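Local coordinates for protein aminoglycoside N(3)-acetyltransferase, AAC(3)-IVa (Escherichia coli, PDB 6MN3) that catalyses acetyl transfer from acetyl-CoA to N3 of 2-deoxystreptamine aminoglycosides, probably giving resistance to gentamicin, kanamycin, tobramycin, neomycin and apramycin, at residues D89-W92 with N96-R99; A49-L54 with A107-Q112; T153-A158 with E193-A198; I240-P245 with E250-A255. All coordinates share one frame; numbering follows the deposited sequence.

In the fold
From the N terminus, interaction 2 opens first: helix 42-54 meets strand 106-109 and so closes a long loop that carries strand 59-63 and helix 86-91. Within that loop lies interaction 1, a short closure in which helix 86-91 turns back onto edge strand 98-99. The two contacts touch, because K98 and A108 pair on neighbouring strands of the mixed sheet and F91 packs on A107 and A109. Interaction 3 follows in series and joins helix 154-161 to segment 193-198, spanning the small sheet 168-174 and 181-187. Interaction 4 comes last and closes the short loop between 240-245 and helix 250-257. It adjoins interaction 3 through R194 and I240, and its zinc also takes C191, just ahead of 193-198.

Interaction 1: residues D89-W92 with N96-R99; sequences DTFW and NVKR
Where the chain doubles back from helix 86-91 toward strand 98-99, the CA atoms of W92 and V97 lie 5.9 Å apart. This turn between helix 86-91 and edge strand 98-99 of the mixed sheet is held by a cation-pi stack rather than by hydrogen bonds between its two arms. The guanidinium of R99 lies flat over one face of the indole, its plane inclined by 22°, with R99 CZ 3.6 Å from the centroid of the five-membered ring of W92. Arginine suits the place because its chain, extended from CG to NE, spans the gap and puts NH1 over the middle of the indole, while NH1 bonds S78 O and NE bonds S64 OG. V97 packs on F91: CG2 sits 4.2 Å from the centroid of the F91 ring, over its face, and CG1 lies 3.3 Å from F91 O. W92 CG takes the crowded position between backbone N and carbonyl carbon (chi1 73°), which folds the indole back toward D89. D89 OD1, also bound by V80 N, accepts a nearly straight hydrogen bond of 3.2 Å from W92 NE1, within the indole plane but from above the carboxylate plane.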
loop_
_atom_site.group_PDB
_atom_site.type_symbol
_atom_site.label_atom_id
_atom_site.label_comp_id
_atom_site.label_asym_id
_atom_site.label_seq_id
_atom_site.Cartn_x
_atom_site.Cartn_y
_atom_site.Cartn_z
ATOM N N ASP A 89 -8.871 8.211 -0.806
ATOM C CA ASP A 89 -10.130 8.644 -0.215
ATOM C C ASP A 89 -11.228 8.791 -1.253
ATOM O O ASP A 89 -12.408 8.837 -0.892
ATOM C CB ASP A 89 -9.944 9.962 0.534
ATOM C CG ASP A 89 -11.080 10.247 1.493
ATOM O OD1 ASP A 89 -11.399 9.361 2.313
ATOM O OD2 ASP A 89 -11.656 11.354 1.425
ATOM N N THR A 90 -10.869 8.865 -2.529
ATOM C CA THR A 90 -11.867 8.960 -3.583
ATOM C C THR A 90 -12.297 7.595 -4.091
ATOM O O THR A 90 -13.457 7.423 -4.479
ATOM C CB THR A 90 -11.323 9.784 -4.753
ATOM O OG1 THR A 90 -10.578 10.898 -4.243
ATOM C CG2 THR A 90 -12.466 10.292 -5.638
ATOM N N PHE A 91 -11.391 6.617 -4.067
ATOM C CA PHE A 91 -11.659 5.321 -4.681
ATOM C C PHE A 91 -12.792 4.583 -3.974
ATOM O O PHE A 91 -13.680 4.024 -4.631
ATOM C CB PHE A 91 -10.374 4.490 -4.676
ATOM C CG PHE A 91 -10.540 3.092 -5.190
ATOM C CD1 PHE A 91 -11.116 2.854 -6.424
ATOM C CD2 PHE A 91 -10.094 2.014 -4.443
ATOM C CE1 PHE A 91 -11.257 1.565 -6.899
ATOM C CE2 PHE A 91 -10.230 0.723 -4.911
ATOM C CZ PHE A 91 -10.812 0.498 -6.141
ATOM N N TRP A 92 -12.794 4.583 -2.640
ATOM C CA TRP A 92 -13.725 3.737 -1.900
ATOM C C TRP A 92 -15.159 4.248 -1.947
ATOM O O TRP A 92 -16.080 3.488 -1.628
ATOM C CB TRP A 92 -13.270 3.602 -0.446
ATOM C CG TRP A 92 -13.486 4.834 0.375
ATOM C CD1 TRP A 92 -12.607 5.860 0.562
ATOM C CD2 TRP A 92 -14.659 5.170 1.127
ATOM N NE1 TRP A 92 -13.158 6.812 1.385
ATOM C CE2 TRP A 92 -14.417 6.412 1.745
ATOM C CE3 TRP A 92 -15.890 4.540 1.338
ATOM C CZ2 TRP A 92 -15.362 7.038 2.556
ATOM C CZ3 TRP A 92 -16.826 5.164 2.145
ATOM C CH2 TRP A 92 -16.556 6.399 2.744
ATOM N N ASN A 96 -19.709 0.077 -6.360
ATOM C CA ASN A 96 -19.294 -1.325 -6.436
ATOM C C ASN A 96 -17.856 -1.591 -6.001
ATOM O O ASN A 96 -17.349 -2.695 -6.244
ATOM C CB ASN A 96 -19.485 -1.924 -7.838
ATOM C CG ASN A 96 -20.796 -1.523 -8.486
ATOM O OD1 ASN A 96 -21.050 -0.350 -8.745
ATOM N ND2 ASN A 96 -21.645 -2.509 -8.745
ATOM N N VAL A 97 -17.177 -0.643 -5.363
ATOM C CA VAL A 97 -15.872 -0.927 -4.774
ATOM C C VAL A 97 -16.081 -1.329 -3.322
ATOM O O VAL A 97 -16.750 -0.623 -2.555
ATOM C CB VAL A 97 -14.913 0.271 -4.904
ATOM C CG1 VAL A 97 -15.656 1.519 -5.294
ATOM C CG2 VAL A 97 -14.105 0.481 -3.624
ATOM N N LYS A 98 -15.537 -2.484 -2.954
ATOM C CA LYS A 98 -15.703 -3.028 -1.619
ATOM C C LYS A 98 -14.661 -2.439 -0.678
ATOM O O LYS A 98 -13.662 -1.855 -1.099
ATOM C CB LYS A 98 -15.609 -4.556 -1.643
ATOM C CG LYS A 98 -16.181 -5.211 -2.897
ATOM C CD LYS A 98 -17.660 -4.901 -3.090
ATOM C CE LYS A 98 -18.171 -5.460 -4.413
ATOM N NZ LYS A 98 -19.501 -4.901 -4.795
ATOM N N ARG A 99 -14.905 -2.604 0.618
ATOM C CA ARG A 99 -14.048 -2.023 1.639
ATOM C C ARG A 99 -14.068 -2.920 2.865
ATOM O O ARG A 99 -15.115 -3.464 3.227
ATOM C CB ARG A 99 -14.508 -0.607 1.997
ATOM C CG ARG A 99 -13.424 0.282 2.563
ATOM C CD ARG A 99 -13.987 1.645 2.920
ATOM N NE ARG A 99 -12.953 2.561 3.386
ATOM C CZ ARG A 99 -13.201 3.716 3.993
ATOM N NH1 ARG A 99 -14.453 4.099 4.207
ATOM N NH2 ARG A 99 -12.197 4.489 4.386
#

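Interaction 2: residues A49-L54 with A107-Q112; sequences ALRAAL and AAAGPQ
R51 reaches from helix 42-54 across to A109 at the end of strand 106-109, bridging backbones whose CA atoms, R51 to A109, are 8.6 Å apart. From CB the chain leaves with CG beside the backbone N (chi1 -60°). CB, CG and CD make no close approach to strand 106-109 and carry the chain across, and a bend at chi3 (67°) brings the charged end over to the strand. NE is the first atom to come near, 4.1 Å from A109 CB. At CZ the guanidinium lies with one face over that methyl, CZ to A109 CB being 3.6 Å. NH1 passes the same carbon, A109 CB, at 3.9 Å. NH2 goes furthest, to 3.6 Å from A109 CB and 3.9 Å from G110 N. No hydrogen bond crosses this contact, so it is a flat cation resting on a methyl. Alanine suits it, being small enough to let the planar group settle. G110 suits the next position because a CB there would strike the preceding carbonyl and P111 CD. Strand 59-63 runs next to strand 106-109, A109 pairing with L60, and L60 also touches R51 and L54. Helix 42-54 thus rests on two adjacent strands, with F91 of helix 86-91 and V97 packed against A109 as well.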
loop_
_atom_site.group_PDB
_atom_site.type_symbol
_atom_site.label_atom_id
_atom_site.label_comp_id
_atom_site.label_asym_id
_atom_site.label_seq_id
_atom_site.Cartn_x
_atom_site.Cartn_y
_atom_site.Cartn_z
ATOM N N ALA A 49 -8.386 5.671 -15.376
ATOM C CA ALA A 49 -7.254 5.184 -16.154
ATOM C C ALA A 49 -6.718 3.877 -15.584
ATOM O O ALA A 49 -6.414 2.943 -16.335
ATOM C CB ALA A 49 -6.152 6.242 -16.200
ATOM N N LEU A 50 -6.598 3.795 -14.256
ATOM C CA LEU A 50 -6.143 2.561 -13.626
ATOM C C LEU A 50 -7.097 1.412 -13.920
ATOM O O LEU A 50 -6.662 0.298 -14.237
ATOM C CB LEU A 50 -6.004 2.760 -12.118
ATOM C CG LEU A 50 -4.846 3.637 -11.645
ATOM C CD1 LEU A 50 -5.000 3.972 -10.173
ATOM C CD2 LEU A 50 -3.519 2.949 -11.902
ATOM N N ARG A 51 -8.402 1.665 -13.827
ATOM C CA ARG A 51 -9.374 0.607 -14.071
ATOM C C ARG A 51 -9.405 0.209 -15.540
ATOM O O ARG A 51 -9.593 -0.969 -15.863
ATOM C CB ARG A 51 -10.757 1.051 -13.599
ATOM C CG ARG A 51 -10.811 1.388 -12.117
ATOM C CD ARG A 51 -12.189 1.135 -11.539
ATOM N NE ARG A 51 -12.523 -0.287 -11.526
ATOM C CZ ARG A 51 -13.730 -0.763 -11.238
ATOM N NH1 ARG A 51 -14.717 0.072 -10.941
ATOM N NH2 ARG A 51 -13.953 -2.071 -11.249
ATOM N N ALA A 52 -9.214 1.172 -16.444
ATOM C CA ALA A 52 -9.192 0.847 -17.866
ATOM C C ALA A 52 -7.959 0.030 -18.227
ATOM O O ALA A 52 -8.046 -0.919 -19.013
ATOM C CB ALA A 52 -9.259 2.127 -18.698
ATOM N N ALA A 53 -6.800 0.383 -17.663
ATOM C CA ALA A 53 -5.595 -0.402 -17.903
ATOM C C ALA A 53 -5.755 -1.828 -17.391
ATOM O O ALA A 53 -5.233 -2.773 -17.994
ATOM C CB ALA A 53 -4.391 0.269 -17.247
ATOM N N LEU A 54 -6.480 -2.006 -16.282
ATOM C CA LEU A 54 -6.716 -3.347 -15.761
ATOM C C LEU A 54 -7.740 -4.103 -16.594
ATOM O O LEU A 54 -7.638 -5.327 -16.737
ATOM C CB LEU A 54 -7.177 -3.272 -14.308
ATOM C CG LEU A 54 -6.121 -2.872 -13.282
ATOM C CD1 LEU A 54 -6.772 -2.701 -11.931
ATOM C CD2 LEU A 54 -5.019 -3.914 -13.219
ATOM N N ALA A 107 -9.521 -0.938 -0.023
ATOM C CA ALA A 107 -10.631 -0.819 -0.957
ATOM C C ALA A 107 -10.272 -1.545 -2.243
ATOM O O ALA A 107 -9.133 -1.466 -2.710
ATOM C CB ALA A 107 -10.968 0.647 -1.251
ATOM N N ALA A 108 -11.243 -2.257 -2.809
ATOM C CA ALA A 108 -10.988 -3.061 -3.994
ATOM C C ALA A 108 -12.212 -3.055 -4.897
ATOM O O ALA A 108 -13.349 -3.110 -4.420
ATOM C CB ALA A 108 -10.609 -4.498 -3.617
ATOM N N ALA A 109 -11.967 -2.986 -6.205
ATOM C CA ALA A 109 -13.023 -3.005 -7.212
ATOM C C ALA A 109 -12.578 -3.896 -8.359
ATOM O O ALA A 109 -11.525 -3.656 -8.959
ATOM C CB ALA A 109 -13.340 -1.593 -7.716
ATOM N N GLY A 110 -13.376 -4.917 -8.662
ATOM C CA GLY A 110 -13.042 -5.877 -9.686
ATOM C C GLY A 110 -13.530 -7.264 -9.323
ATOM O O GLY A 110 -14.090 -7.484 -8.245
ATOM N N PRO A 111 -13.321 -8.235 -10.217
ATOM C CA PRO A 111 -13.804 -9.601 -9.947
ATOM C C PRO A 111 -13.149 -10.258 -8.746
ATOM O O PRO A 111 -13.630 -11.307 -8.305
ATOM C CB PRO A 111 -13.471 -10.359 -11.242
ATOM C CG PRO A 111 -13.222 -9.298 -12.274
ATOM C CD PRO A 111 -12.662 -8.131 -11.528
ATOM N N GLN A 112 -12.078 -9.679 -8.204
ATOM C CA GLN A 112 -11.354 -10.254 -7.079
ATOM C C GLN A 112 -11.491 -9.427 -5.806
ATOM O O GLN A 112 -10.817 -9.724 -4.813
ATOM C CB GLN A 112 -9.876 -10.417 -7.439
ATOM C CG GLN A 112 -9.228 -11.651 -6.861
ATOM C CD GLN A 112 -9.538 -12.896 -7.660
ATOM O OE1 GLN A 112 -9.348 -12.929 -8.876
ATOM N NE2 GLN A 112 -10.019 -13.933 -6.980
#

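Interaction 3: residues T153-A158 with E193-A198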
loop_
_atom_site.group_PDB
_atom_site.type_symbol
_atom_site.label_atom_id
_atom_site.label_comp_id
_atom_site.label_asym_id
_atom_site.label_seq_id
_atom_site.Cartn_x
_atom_site.Cartn_y
_atom_site.Cartn_z
ATOM N N THR A 153 3.334 -0.939 1.673
ATOM C CA THR A 153 2.774 -1.681 2.798
ATOM C C THR A 153 3.154 -3.158 2.751
ATOM O O THR A 153 3.297 -3.795 3.803
ATOM C CB THR A 153 1.253 -1.509 2.813
ATOM O OG1 THR A 153 0.931 -0.137 3.065
ATOM C CG2 THR A 153 0.611 -2.369 3.883
ATOM N N THR A 154 3.347 -3.711 1.549
ATOM C CA THR A 154 3.709 -5.121 1.425
ATOM C C THR A 154 4.996 -5.442 2.180
ATOM O O THR A 154 5.180 -6.576 2.640
ATOM C CB THR A 154 3.834 -5.494 -0.056
ATOM O OG1 THR A 154 2.576 -5.276 -0.709
ATOM C CG2 THR A 154 4.230 -6.957 -0.226
ATOM N N LEU A 155 5.882 -4.457 2.345
ATOM C CA LEU A 155 7.093 -4.680 3.128
ATOM C C LEU A 155 6.771 -4.982 4.586
ATOM O O LEU A 155 7.474 -5.775 5.223
ATOM C CB LEU A 155 8.016 -3.467 3.023
ATOM C CG LEU A 155 8.778 -3.360 1.700
ATOM C CD1 LEU A 155 9.620 -2.096 1.654
ATOM C CD2 LEU A 155 9.642 -4.595 1.484
ATOM N N HIS A 156 5.716 -4.370 5.131
ATOM C CA HIS A 156 5.296 -4.697 6.491
ATOM C C HIS A 156 4.850 -6.151 6.590
ATOM O O HIS A 156 5.074 -6.811 7.611
ATOM C CB HIS A 156 4.172 -3.763 6.935
ATOM C CG HIS A 156 4.648 -2.431 7.419
ATOM N ND1 HIS A 156 5.428 -2.283 8.545
ATOM C CD2 HIS A 156 4.449 -1.183 6.933
ATOM C CE1 HIS A 156 5.691 -1.002 8.730
ATOM N NE2 HIS A 156 5.108 -0.312 7.765
ATOM N N LEU A 157 4.208 -6.663 5.538
ATOM C CA LEU A 157 3.855 -8.076 5.503
ATOM C C LEU A 157 5.104 -8.948 5.523
ATOM O O LEU A 157 5.120 -10.012 6.153
ATOM C CB LEU A 157 3.009 -8.369 4.263
ATOM C CG LEU A 157 2.890 -9.820 3.784
ATOM C CD1 LEU A 157 2.147 -10.676 4.803
ATOM C CD2 LEU A 157 2.204 -9.878 2.428
ATOM N N ALA A 158 6.168 -8.502 4.848
ATOM C CA ALA A 158 7.404 -9.273 4.816
ATOM C C ALA A 158 8.039 -9.357 6.198
ATOM O O ALA A 158 8.588 -10.399 6.571
ATOM C CB ALA A 158 8.378 -8.660 3.811
ATOM N N GLU A 193 11.465 4.798 7.008
ATOM C CA GLU A 193 12.383 5.439 6.073
ATOM C C GLU A 193 13.336 4.425 5.453
ATOM O O GLU A 193 13.668 4.524 4.266
ATOM C CB GLU A 193 13.166 6.544 6.781
ATOM C CG GLU A 193 12.394 7.839 6.953
ATOM C CD GLU A 193 13.053 8.782 7.940
ATOM O OE1 GLU A 193 12.886 8.582 9.161
ATOM O OE2 GLU A 193 13.745 9.721 7.493
ATOM N N ARG A 194 13.780 3.441 6.237
ATOM C CA ARG A 194 14.707 2.430 5.746
ATOM C C ARG A 194 14.067 1.468 4.758
ATOM O O ARG A 194 14.771 0.602 4.225
ATOM C CB ARG A 194 15.301 1.650 6.919
ATOM C CG ARG A 194 16.071 2.517 7.906
ATOM C CD ARG A 194 17.570 2.394 7.693
ATOM N NE ARG A 194 18.062 1.066 8.046
ATOM C CZ ARG A 194 19.342 0.712 8.015
ATOM N NH1 ARG A 194 20.266 1.589 7.646
ATOM N NH2 ARG A 194 19.700 -0.520 8.351
ATOM N N PHE A 195 12.760 1.587 4.505
ATOM C CA PHE A 195 12.140 0.821 3.431
ATOM C C PHE A 195 12.727 1.174 2.072
ATOM O O PHE A 195 12.629 0.371 1.138
ATOM C CB PHE A 195 10.627 1.054 3.408
ATOM C CG PHE A 195 9.866 0.239 4.418
ATOM C CD1 PHE A 195 10.531 -0.557 5.336
ATOM C CD2 PHE A 195 8.481 0.270 4.443
ATOM C CE1 PHE A 195 9.828 -1.305 6.265
ATOM C CE2 PHE A 195 7.771 -0.477 5.366
ATOM C CZ PHE A 195 8.446 -1.264 6.279
ATOM N N ALA A 196 13.337 2.356 1.943
ATOM C CA ALA A 196 13.936 2.769 0.679
ATOM C C ALA A 196 15.099 1.876 0.267
ATOM O O ALA A 196 15.521 1.928 -0.894
ATOM C CB ALA A 196 14.397 4.224 0.769
ATOM N N LEU A 197 15.635 1.069 1.190
ATOM C CA LEU A 197 16.661 0.101 0.818
ATOM C C LEU A 197 16.144 -0.888 -0.219
ATOM O O LEU A 197 16.901 -1.330 -1.091
ATOM C CB LEU A 197 17.152 -0.650 2.056
ATOM C CG LEU A 197 17.869 0.153 3.141
ATOM C CD1 LEU A 197 18.151 -0.731 4.346
ATOM C CD2 LEU A 197 19.152 0.759 2.601
ATOM N N ALA A 198 14.860 -1.244 -0.140
ATOM C CA ALA A 198 14.281 -2.180 -1.095
ATOM C C ALA A 198 14.357 -1.666 -2.525
ATOM O O ALA A 198 14.351 -2.472 -3.461
ATOM C CB ALA A 198 12.829 -2.479 -0.721
#
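H156, the histidine of a possible Cys-His-Glu triad with C192 and E159, whose charge-relay geometry is suggestive but unconfirmed, is met by F195. The phenyl drives its edge at the face of the imidazole in a T-shaped pair: the centroids of the H156 and F195 rings are 4.9 Å apart and the planes 66° apart. F195 CG stands opposite the carbonyl carbon and beside the backbone N (chi1 -81°), which sends the ring toward helix 154-161. F195 CZ stands above the middle of the imidazole, and F195 CE2 approaches H156 NE2 to 3.6 Å. A phenyl suits the place because its C-H edge can rest on the imidazole without competing for its nitrogens. ND1 of H156 has a weak hydrogen bond to E159 OE1. L155 takes one face of the same phenyl, its CB 3.9 Å from the centroid of the F195 ring. Further back, L155 CD1 lies 3.6 Å from F195 CG, so the leucine runs along the phenyl toward its root. That methyl also meets A198, with L155 CD1 to A198 CB at 4.0 Å; alanine suits this place, its single methyl meeting the leucine end. F195 also meets the rings of H190 and F241. The contact joins helix 154-161 to the 3-10 turn 193-195 and, through A198, to helix 197-204, while I226 of helix 223-236 touches L155, and helix 131-137 and strand 26-31 pack against T153 and T154.

Interaction 4: residues I240-P245 with E250-A255. With ZN (zinc ion), chain D.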
loop_
_atom_site.group_PDB
_atom_site.type_symbol
_atom_site.label_atom_id
_atom_site.label_comp_id
_atom_site.label_asym_id
_atom_site.label_seq_id
_atom_site.Cartn_x
_atom_site.Cartn_y
_atom_site.Cartn_z
ATOM N N ILE A 240 17.139 -5.039 9.675
ATOM C CA ILE A 240 17.659 -4.311 8.520
ATOM C C ILE A 240 16.887 -3.015 8.299
ATOM O O ILE A 240 17.456 -2.009 7.857
ATOM C CB ILE A 240 17.633 -5.214 7.270
ATOM C CG1 ILE A 240 18.160 -4.468 6.042
ATOM C CG2 ILE A 240 16.228 -5.740 7.008
ATOM C CD1 ILE A 240 19.664 -4.330 6.010
ATOM N N PHE A 241 15.593 -3.007 8.611
ATOM C CA PHE A 241 14.744 -1.842 8.413
ATOM C C PHE A 241 14.796 -0.857 9.575
ATOM O O PHE A 241 14.094 0.159 9.537
ATOM C CB PHE A 241 13.293 -2.284 8.188
ATOM C CG PHE A 241 13.072 -3.011 6.891
ATOM C CD1 PHE A 241 13.735 -2.621 5.739
ATOM C CD2 PHE A 241 12.196 -4.082 6.823
ATOM C CE1 PHE A 241 13.529 -3.287 4.544
ATOM C CE2 PHE A 241 11.986 -4.751 5.633
ATOM C CZ PHE A 241 12.654 -4.353 4.491
ATOM N N LEU A 242 15.598 -1.128 10.601
ATOM C CA LEU A 242 15.676 -0.277 11.781
ATOM C C LEU A 242 16.850 0.683 11.656
ATOM O O LEU A 242 17.975 0.263 11.358
ATOM C CB LEU A 242 15.824 -1.113 13.052
ATOM C CG LEU A 242 14.621 -1.940 13.507
ATOM C CD1 LEU A 242 14.794 -2.346 14.962
ATOM C CD2 LEU A 242 13.321 -1.173 13.305
ATOM N N HIS A 243 16.585 1.965 11.879
ATOM C CA HIS A 243 17.662 2.939 11.939
ATOM C C HIS A 243 18.623 2.567 13.064
ATOM O O HIS A 243 18.181 2.158 14.144
ATOM C CB HIS A 243 17.109 4.346 12.174
ATOM C CG HIS A 243 16.891 5.129 10.920
ATOM N ND1 HIS A 243 15.640 5.343 10.385
ATOM C CD2 HIS A 243 17.765 5.760 10.100
ATOM C CE1 HIS A 243 15.752 6.068 9.287
ATOM N NE2 HIS A 243 17.030 6.334 9.091
ATOM N N PRO A 244 19.931 2.686 12.853
ATOM C CA PRO A 244 20.862 2.435 13.944
ATOM C C PRO A 244 20.690 3.477 15.030
ATOM O O PRO A 244 20.200 4.595 14.772
ATOM C CB PRO A 244 22.238 2.537 13.271
ATOM C CG PRO A 244 22.008 3.362 12.058
ATOM C CD PRO A 244 20.621 3.028 11.598
ATOM N N PRO A 245 21.067 3.155 16.269
ATOM C CA PRO A 245 20.980 4.154 17.346
ATOM C C PRO A 245 21.815 5.397 17.086
ATOM O O PRO A 245 21.558 6.439 17.703
ATOM C CB PRO A 245 21.480 3.388 18.580
ATOM C CG PRO A 245 21.283 1.941 18.238
ATOM C CD PRO A 245 21.517 1.843 16.763
ATOM N N GLU A 250 13.699 8.413 16.732
ATOM C CA GLU A 250 12.785 8.155 17.838
ATOM C C GLU A 250 11.802 7.040 17.506
ATOM O O GLU A 250 11.437 6.254 18.387
ATOM C CB GLU A 250 12.036 9.436 18.205
ATOM C CG GLU A 250 11.658 9.543 19.673
ATOM C CD GLU A 250 11.384 10.973 20.097
ATOM O OE1 GLU A 250 10.646 11.172 21.085
ATOM O OE2 GLU A 250 11.909 11.899 19.443
ATOM N N GLU A 251 11.368 6.952 16.248
ATOM C CA GLU A 251 10.404 5.928 15.864
ATOM C C GLU A 251 11.049 4.553 15.735
ATOM O O GLU A 251 10.369 3.536 15.920
ATOM C CB GLU A 251 9.724 6.318 14.551
ATOM C CG GLU A 251 8.239 6.000 14.500
ATOM C CD GLU A 251 7.487 6.883 13.522
ATOM O OE1 GLU A 251 6.564 6.378 12.850
ATOM O OE2 GLU A 251 7.819 8.085 13.428
ATOM N N CYS A 252 12.344 4.498 15.426
ATOM C CA CYS A 252 13.035 3.223 15.266
ATOM C C CYS A 252 13.593 2.696 16.581
ATOM O O CYS A 252 13.508 1.492 16.848
ATOM C CB CYS A 252 14.164 3.359 14.242
ATOM S SG CYS A 252 13.668 2.999 12.544
ATOM N N ASP A 253 14.166 3.571 17.410
ATOM C CA ASP A 253 14.683 3.133 18.700
ATOM C C ASP A 253 13.583 2.594 19.606
ATOM O O ASP A 253 13.870 1.795 20.503
ATOM C CB ASP A 253 15.419 4.283 19.390
ATOM C CG ASP A 253 16.746 4.604 18.730
ATOM O OD1 ASP A 253 17.165 3.838 17.834
ATOM O OD2 ASP A 253 17.369 5.620 19.104
ATOM N N ALA A 254 12.333 3.010 19.389
ATOM C CA ALA A 254 11.222 2.440 20.146
ATOM C C ALA A 254 11.006 0.976 19.782
ATOM O O ALA A 254 10.717 0.150 20.657
ATOM C CB ALA A 254 9.950 3.249 19.902
ATOM N N ALA A 255 11.141 0.636 18.498
ATOM C CA ALA A 255 11.014 -0.758 18.087
ATOM C C ALA A 255 12.178 -1.591 18.607
ATOM O O ALA A 255 12.000 -2.761 18.967
ATOM C CB ALA A 255 10.921 -0.852 16.564
HETATM ZN ZN ZN D . 14.074 5.222 11.896
#
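H243 and C252 share a zinc ion, held by H243 ND1 at 2.2 Å and by C252 SG at 2.4 Å. C191 and C249 complete the shell, giving three soft sulfur ligands and one imidazole nitrogen. The second layer begins on the same two residues. The backbone N of H243 points almost straight at the sulfur, a hydrogen bond of 3.2 Å to C252 SG with an N-H...S angle of 172°. Such a bond would be expected to ease negative charge on a metal-bound thiolate, and it fixes C252 against the loop that supplies the histidine. C252 SG also lies at the edge of the H243 ring, near its plane. Beyond them, L242 sends CD2 to 4.1 Å from A255 CB, an apolar contact that Y166 also touches. On the other flank D253 CG stands beside the backbone N (chi1 -72°), bringing OD1 to the P245 side, where D253 OD1 comes within 3.9 Å of P245 CA, is buried and has no polar partner in the model. Prolines 244 and 245 restrict the backbone here and probably limit its freedom. The arrangement is a zinc site of three cysteines and one histidine, with C249 and C252 as a CxxC pair, C252 in segment 250-255 and H243 from the preceding loop.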